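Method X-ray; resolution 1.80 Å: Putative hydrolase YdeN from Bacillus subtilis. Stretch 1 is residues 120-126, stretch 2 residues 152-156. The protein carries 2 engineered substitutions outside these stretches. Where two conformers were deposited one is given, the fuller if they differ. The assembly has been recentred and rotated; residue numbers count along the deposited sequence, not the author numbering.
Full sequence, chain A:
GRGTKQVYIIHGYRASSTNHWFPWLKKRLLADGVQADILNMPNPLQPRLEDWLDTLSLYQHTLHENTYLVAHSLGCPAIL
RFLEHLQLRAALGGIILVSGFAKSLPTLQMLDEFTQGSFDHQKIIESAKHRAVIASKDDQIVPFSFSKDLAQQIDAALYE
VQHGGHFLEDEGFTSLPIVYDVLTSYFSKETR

Stretch 1 120-126: DHQKIIE
Stretch 2 (152-156) QQIDA

The first turns of one helix pack against the end of another through a small, mostly apolar contact that buries 290 Å² in total, with no direct hydrogen bond across it and one water linking two polar side chains. Asp120 (chi1 t) caps the first helix, its OD1 accepting from Lys123 N at 3.3 Å; residues 121-126 then run helical, with Ile125 N bonded to His121 O at 2.9 Å. In the second stretch, Gln152 and Gln153 are helical, Ile154 (phi/psi -111/22) leaves the helix, and Asp155 adopts 42/55. The register sets His121 CA 5.6 Å from Ile154 CA.

His121 (m, chi2 130°) points toward the partner, bringing its CB 3.2 Å from Gln153 O. Its flat ring offers a face to Gln153 CB, 3.8 Å from the centroid and 14° off the normal. The long Gln153 side chain (m, t) can thus pack its aliphatic base while OE1 accepts a weak bond from water 1 at 2.6 Å; His121 NE2 lies 2.6 Å from the same water, also hydrogen-bonded.

Branched aliphatic residues suit the drier part: buried Ile124 (m, t) meets buried Ile154 (p, t), CG2 to CG2 at 3.8 Å. Ile125 (m, t) starts sideways but reaches back, placing CG1 3.4 Å from Ile154 O and CD1 4.1 Å from Asp155 CB.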

# COMPACT_ATOMS: atom_id res chain seq x y z
N ASP A 120 0.90 -14.40 -7.52
CA ASP A 120 -0.19 -14.79 -8.39
C ASP A 120 -0.93 -13.49 -8.79
O ASP A 120 -1.79 -12.96 -8.09
CB ASP A 120 -1.12 -15.73 -7.65
CG ASP A 120 -2.31 -16.20 -8.48
OD1 ASP A 120 -2.59 -15.68 -9.61
OD2 ASP A 120 -3.09 -17.09 -8.03
N HIS A 121 -0.55 -12.97 -9.94
CA HIS A 121 -1.07 -11.66 -10.43
C HIS A 121 -2.58 -11.68 -10.67
O HIS A 121 -3.24 -10.71 -10.39
CB HIS A 121 -0.28 -11.15 -11.68
CG HIS A 121 1.21 -11.04 -11.41
ND1 HIS A 121 2.18 -11.58 -12.23
CD2 HIS A 121 1.88 -10.47 -10.39
CE1 HIS A 121 3.38 -11.35 -11.72
NE2 HIS A 121 3.21 -10.68 -10.60
N GLN A 122 -3.10 -12.79 -11.20
CA GLN A 122 -4.51 -12.88 -11.51
C GLN A 122 -5.37 -12.79 -10.23
O GLN A 122 -6.38 -12.14 -10.18
CB GLN A 122 -4.82 -14.17 -12.29
CG GLN A 122 -6.29 -14.31 -12.66
CD GLN A 122 -6.60 -15.53 -13.55
OE1 GLN A 122 -5.69 -16.21 -14.06
NE2 GLN A 122 -7.89 -15.81 -13.72
N LYS A 123 -4.92 -13.43 -9.17
CA LYS A 123 -5.62 -13.40 -7.91
C LYS A 123 -5.64 -11.95 -7.37
O LYS A 123 -6.65 -11.48 -6.88
CB LYS A 123 -4.90 -14.33 -6.92
CG LYS A 123 -5.51 -14.28 -5.48
CD LYS A 123 -6.97 -14.82 -5.42
CE LYS A 123 -7.47 -15.13 -3.94
NZ LYS A 123 -7.68 -13.88 -3.21
N ILE A 124 -4.50 -11.26 -7.43
CA ILE A 124 -4.46 -9.86 -7.01
C ILE A 124 -5.39 -8.96 -7.82
O ILE A 124 -6.12 -8.17 -7.25
CB ILE A 124 -3.00 -9.33 -7.04
CG1 ILE A 124 -2.18 -10.13 -6.04
CG2 ILE A 124 -2.97 -7.82 -6.83
CD1 ILE A 124 -0.68 -10.06 -6.30
N ILE A 125 -5.37 -9.10 -9.15
CA ILE A 125 -6.27 -8.39 -10.00
C ILE A 125 -7.75 -8.65 -9.61
O ILE A 125 -8.54 -7.72 -9.49
CB ILE A 125 -5.99 -8.67 -11.52
CG1 ILE A 125 -4.67 -8.04 -11.92
CG2 ILE A 125 -7.16 -8.07 -12.38
CD1 ILE A 125 -4.12 -8.51 -13.24
N GLU A 126 -8.08 -9.91 -9.33
CA GLU A 126 -9.44 -10.26 -8.99
C GLU A 126 -9.84 -9.89 -7.58
O GLU A 126 -10.96 -9.94 -7.26
CB GLU A 126 -9.66 -11.77 -9.24
CG GLU A 126 -9.71 -11.98 -10.74
CD GLU A 126 -9.73 -13.41 -11.18
OE1 GLU A 126 -9.79 -14.31 -10.32
OE2 GLU A 126 -9.67 -13.62 -12.42
N GLN A 152 2.49 -2.90 -14.13
CA GLN A 152 2.20 -3.75 -15.29
C GLN A 152 1.74 -5.15 -14.91
O GLN A 152 0.80 -5.70 -15.51
CB GLN A 152 3.42 -3.88 -16.20
CG GLN A 152 3.89 -2.60 -16.81
CD GLN A 152 5.27 -2.64 -17.39
OE1 GLN A 152 6.07 -3.58 -17.12
NE2 GLN A 152 5.63 -1.58 -18.11
N GLN A 153 2.42 -5.75 -13.96
CA GLN A 153 2.10 -7.12 -13.53
C GLN A 153 0.66 -7.26 -12.98
O GLN A 153 0.00 -8.29 -13.16
CB GLN A 153 3.09 -7.54 -12.46
CG GLN A 153 4.47 -7.76 -13.01
CD GLN A 153 5.47 -8.07 -11.96
OE1 GLN A 153 5.48 -7.44 -10.89
NE2 GLN A 153 6.33 -9.07 -12.23
N ILE A 154 0.20 -6.22 -12.28
CA ILE A 154 -1.13 -6.22 -11.68
C ILE A 154 -2.12 -5.26 -12.34
O ILE A 154 -3.13 -4.96 -11.74
CB ILE A 154 -1.11 -6.02 -10.12
CG1 ILE A 154 -0.65 -4.60 -9.73
CG2 ILE A 154 -0.28 -7.14 -9.44
CD1 ILE A 154 -0.99 -4.22 -8.29
N ASP A 155 -1.87 -4.87 -13.59
CA ASP A 155 -2.77 -4.01 -14.34
C ASP A 155 -3.33 -2.87 -13.48
O ASP A 155 -4.55 -2.67 -13.35
CB ASP A 155 -3.92 -4.80 -15.00
CG ASP A 155 -4.76 -3.92 -15.90
OD1 ASP A 155 -4.17 -2.96 -16.53
OD2 ASP A 155 -6.02 -4.08 -16.06
N ALA A 156 -2.40 -2.12 -12.90
CA ALA A 156 -2.69 -0.95 -12.08
C ALA A 156 -2.33 0.34 -12.82
O ALA A 156 -1.35 0.38 -13.51
CB ALA A 156 -1.93 -1.01 -10.79
O HOH W 1 4.95 -9.33 -9.24